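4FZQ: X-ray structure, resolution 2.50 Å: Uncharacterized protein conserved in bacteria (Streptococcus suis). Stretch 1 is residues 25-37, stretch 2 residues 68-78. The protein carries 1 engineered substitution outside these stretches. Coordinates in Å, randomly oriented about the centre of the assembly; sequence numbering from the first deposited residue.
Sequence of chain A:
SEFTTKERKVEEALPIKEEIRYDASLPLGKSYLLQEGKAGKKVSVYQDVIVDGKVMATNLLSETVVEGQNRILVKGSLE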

# COMPACT_ATOMS: atom_id res chain seq x y z
N SER A 25 7.76 -18.87 -27.79
CA SER A 25 9.15 -19.28 -27.91
C SER A 25 9.75 -19.75 -26.58
O SER A 25 10.53 -20.69 -26.53
CB SER A 25 9.98 -18.12 -28.44
OG SER A 25 9.34 -17.52 -29.55
N LEU A 26 9.37 -19.08 -25.49
CA LEU A 26 9.89 -19.42 -24.18
C LEU A 26 9.36 -20.75 -23.66
O LEU A 26 8.26 -21.17 -24.00
CB LEU A 26 9.53 -18.33 -23.17
CG LEU A 26 9.91 -16.88 -23.45
CD1 LEU A 26 9.26 -16.00 -22.40
CD2 LEU A 26 11.41 -16.72 -23.45
N PRO A 27 10.16 -21.42 -22.82
CA PRO A 27 9.74 -22.70 -22.24
C PRO A 27 8.52 -22.49 -21.35
O PRO A 27 7.85 -21.47 -21.44
CB PRO A 27 10.97 -23.13 -21.46
CG PRO A 27 12.08 -22.62 -22.31
CD PRO A 27 11.61 -21.23 -22.66
N LEU A 28 8.23 -23.46 -20.48
CA LEU A 28 7.08 -23.37 -19.59
C LEU A 28 7.24 -22.35 -18.47
O LEU A 28 6.44 -21.42 -18.35
CB LEU A 28 6.76 -24.74 -18.98
CG LEU A 28 7.78 -25.34 -18.00
CD1 LEU A 28 7.15 -26.53 -17.27
CD2 LEU A 28 9.03 -25.77 -18.76
N GLY A 29 8.26 -22.53 -17.64
CA GLY A 29 8.48 -21.62 -16.52
C GLY A 29 9.50 -20.53 -16.77
O GLY A 29 9.95 -19.87 -15.83
N LYS A 30 9.87 -20.33 -18.03
CA LYS A 30 10.86 -19.32 -18.38
C LYS A 30 10.16 -17.99 -18.63
O LYS A 30 9.11 -17.94 -19.27
CB LYS A 30 11.62 -19.77 -19.63
CG LYS A 30 13.09 -19.39 -19.66
CD LYS A 30 13.31 -17.89 -19.80
CE LYS A 30 14.80 -17.57 -19.90
NZ LYS A 30 15.55 -18.16 -18.75
N SER A 31 10.74 -16.91 -18.12
CA SER A 31 10.18 -15.58 -18.30
C SER A 31 11.22 -14.52 -17.99
O SER A 31 12.05 -14.70 -17.10
CB SER A 31 8.98 -15.38 -17.38
OG SER A 31 9.41 -15.25 -16.04
N TYR A 32 11.16 -13.42 -18.72
CA TYR A 32 12.09 -12.31 -18.54
C TYR A 32 11.31 -11.00 -18.70
O TYR A 32 10.19 -11.01 -19.21
CB TYR A 32 13.20 -12.38 -19.59
CG TYR A 32 12.67 -12.34 -21.00
CD1 TYR A 32 11.98 -13.43 -21.54
CD2 TYR A 32 12.79 -11.20 -21.79
CE1 TYR A 32 11.43 -13.38 -22.82
CE2 TYR A 32 12.24 -11.13 -23.07
CZ TYR A 32 11.56 -12.23 -23.58
OH TYR A 32 10.99 -12.18 -24.83
N LEU A 33 11.89 -9.88 -18.28
CA LEU A 33 11.18 -8.63 -18.46
C LEU A 33 11.67 -7.98 -19.74
O LEU A 33 12.87 -7.95 -20.00
CB LEU A 33 11.36 -7.70 -17.25
CG LEU A 33 12.71 -7.19 -16.77
CD1 LEU A 33 13.39 -6.33 -17.83
CD2 LEU A 33 12.48 -6.37 -15.50
N LEU A 34 10.74 -7.50 -20.55
CA LEU A 34 11.07 -6.87 -21.81
C LEU A 34 11.58 -5.46 -21.55
O LEU A 34 12.44 -4.95 -22.27
CB LEU A 34 9.84 -6.80 -22.71
CG LEU A 34 10.00 -7.34 -24.12
CD1 LEU A 34 8.77 -6.98 -24.93
CD2 LEU A 34 11.26 -6.77 -24.77
N GLN A 35 11.02 -4.81 -20.53
CA GLN A 35 11.43 -3.48 -20.15
C GLN A 35 10.98 -3.24 -18.71
O GLN A 35 9.96 -3.77 -18.28
CB GLN A 35 10.86 -2.42 -21.11
CG GLN A 35 9.44 -1.98 -20.84
CD GLN A 35 8.93 -0.99 -21.88
OE1 GLN A 35 7.83 -0.44 -21.74
NE2 GLN A 35 9.71 -0.76 -22.93
N GLU A 36 11.77 -2.47 -17.97
CA GLU A 36 11.47 -2.22 -16.57
C GLU A 36 10.35 -1.24 -16.31
O GLU A 36 9.75 -1.25 -15.24
CB GLU A 36 12.75 -1.79 -15.84
CG GLU A 36 13.87 -2.84 -15.95
CD GLU A 36 14.81 -2.86 -14.76
OE1 GLU A 36 15.57 -1.87 -14.57
OE2 GLU A 36 14.79 -3.86 -14.00
N GLY A 37 10.07 -0.38 -17.28
CA GLY A 37 9.01 0.59 -17.11
C GLY A 37 9.27 1.64 -16.05
O GLY A 37 9.88 1.36 -15.02
N GLY A 68 2.80 6.57 -17.33
CA GLY A 68 4.21 6.22 -17.32
C GLY A 68 4.56 5.23 -18.40
O GLY A 68 3.89 5.13 -19.43
N GLN A 69 5.62 4.48 -18.17
CA GLN A 69 6.06 3.47 -19.12
C GLN A 69 5.82 2.11 -18.47
O GLN A 69 6.23 1.89 -17.33
CB GLN A 69 7.55 3.67 -19.43
CG GLN A 69 8.15 2.64 -20.37
CD GLN A 69 9.65 2.83 -20.54
OE1 GLN A 69 10.09 3.78 -21.17
NE2 GLN A 69 10.44 1.93 -19.97
N ASN A 70 5.16 1.22 -19.19
CA ASN A 70 4.88 -0.12 -18.67
C ASN A 70 6.11 -0.98 -18.44
O ASN A 70 7.10 -0.90 -19.16
CB ASN A 70 3.96 -0.91 -19.61
CG ASN A 70 2.51 -0.48 -19.53
OD1 ASN A 70 2.12 0.31 -18.67
ND2 ASN A 70 1.69 -1.02 -20.44
N ARG A 71 6.01 -1.83 -17.43
CA ARG A 71 7.04 -2.79 -17.13
C ARG A 71 6.45 -3.97 -17.91
O ARG A 71 5.26 -4.28 -17.78
CB ARG A 71 7.04 -3.08 -15.64
CG ARG A 71 7.97 -4.18 -15.17
CD ARG A 71 7.86 -4.33 -13.66
NE ARG A 71 8.52 -5.54 -13.17
CZ ARG A 71 9.84 -5.73 -13.18
NH1 ARG A 71 10.64 -4.77 -13.64
NH2 ARG A 71 10.35 -6.87 -12.73
N ILE A 72 7.24 -4.61 -18.76
CA ILE A 72 6.71 -5.73 -19.52
C ILE A 72 7.33 -7.06 -19.10
O ILE A 72 8.55 -7.24 -19.19
CB ILE A 72 6.92 -5.56 -21.06
CG1 ILE A 72 5.99 -4.47 -21.61
CG2 ILE A 72 6.58 -6.84 -21.78
CD1 ILE A 72 4.98 -3.79 -20.68
N LEU A 73 6.49 -7.98 -18.64
CA LEU A 73 6.95 -9.29 -18.25
C LEU A 73 6.54 -10.27 -19.35
O LEU A 73 5.36 -10.34 -19.71
CB LEU A 73 6.34 -9.72 -16.91
CG LEU A 73 7.01 -10.96 -16.31
CD1 LEU A 73 8.38 -10.55 -15.78
CD2 LEU A 73 6.17 -11.55 -15.18
N VAL A 74 7.51 -10.99 -19.89
CA VAL A 74 7.25 -11.95 -20.96
C VAL A 74 7.43 -13.37 -20.43
O VAL A 74 8.47 -13.71 -19.88
CB VAL A 74 8.21 -11.72 -22.16
CG1 VAL A 74 7.78 -12.57 -23.33
CG2 VAL A 74 8.20 -10.25 -22.57
N LYS A 75 6.40 -14.21 -20.58
CA LYS A 75 6.47 -15.58 -20.10
C LYS A 75 6.02 -16.60 -21.14
O LYS A 75 5.42 -16.27 -22.17
CB LYS A 75 5.65 -15.72 -18.82
CG LYS A 75 4.22 -15.25 -18.96
CD LYS A 75 3.48 -15.37 -17.64
CE LYS A 75 3.37 -16.82 -17.19
NZ LYS A 75 2.57 -16.94 -15.95
N GLY A 76 6.30 -17.87 -20.83
CA GLY A 76 5.96 -18.94 -21.73
C GLY A 76 4.64 -19.62 -21.48
O GLY A 76 4.49 -20.81 -21.77
N SER A 77 3.68 -18.88 -20.93
CA SER A 77 2.36 -19.44 -20.69
C SER A 77 1.34 -18.33 -20.87
O SER A 77 1.69 -17.17 -20.80
CB SER A 77 2.25 -19.99 -19.27
OG SER A 77 3.40 -20.73 -18.90
N LEU A 78 0.08 -18.68 -21.10
CA LEU A 78 -0.91 -17.64 -21.25
C LEU A 78 -1.90 -17.64 -20.10
O LEU A 78 -2.69 -18.58 -19.96
CB LEU A 78 -1.69 -17.78 -22.55
CG LEU A 78 -2.79 -16.71 -22.73
CD1 LEU A 78 -2.15 -15.34 -22.83
CD2 LEU A 78 -3.62 -16.99 -23.96
O HOH W 1 9.61 -2.05 -12.62

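Stretches 1 and 2 pair as antiparallel strands, their N-to-C directions 163° apart, and bury 855 Å² between them. The main chain does most of the polar work. At the centre, Y32 and V74 form a reciprocal pair: Y32 N donates to V74 O at 2.9 Å, and V74 N donates to Y32 O at 2.8 Å and nearly straight, so both amides and both carbonyls of this pair are satisfied across the ladder. S31 faces K75 and L33 faces L73 at the flanking non-hydrogen-bonded positions, with CA atoms 4.1 and 4.3 Å apart.

Beyond L33 the chain turns a corner at L34, and the bonding to I72 is shared by two successive residues. L34 N donates to I72 O at 2.6 Å, while I72 N donates to Q35 O at 2.9 Å, so the polar backbone atoms of I72 are both satisfied despite the turn. Two carbonyls take additional CA-H...O contacts: I72 O lies 3.1 Å from L33 CA, and Q35 O 3.3 Å from R71 CA. At the other end the pairing fades into a weak bond from G76 N to K30 O, 3.2 Å long and bent to 131°.

V74 and I72, both buried, provide the apolar centre on the face they share with Y32. V74 CB sits over one face of the Y32 ring, 4.0 Å from its centroid, in a CH-pi contact. V74 CG1 also meets L26 CD1 at 3.8 Å, and V74 CG2 meets L34 CG at 3.8 Å; the beta-branched side chain thus fills the space among three larger residues. L34 CB packs closely on I72 CG2, at 3.4 Å. On the opposite face, S31 CB lies 3.6 Å from K75 CB, while the end of the lysine leads away from stretch 1.

At G76 and G37 the chains approach too closely for a side chain. A CB on G76 would lie 1.7 Å from P27 O; without one, G76 CA comes within 3.2 Å of P27 O in a nearly straight CA-H...O contact. G37 has a positive phi, and a CB there would clash with the backbone of Q69, N70 and R71.

R71 extends its side chain alongside E36. A water bridges them, donating to E36 O at 2.7 Å and accepting a weak 3.1 Å bond from R71 NH1, while R71 NE is satisfied elsewhere in the structure. E36 OE2 stays 4.3 Å from R71 NH1, too far for a salt bridge.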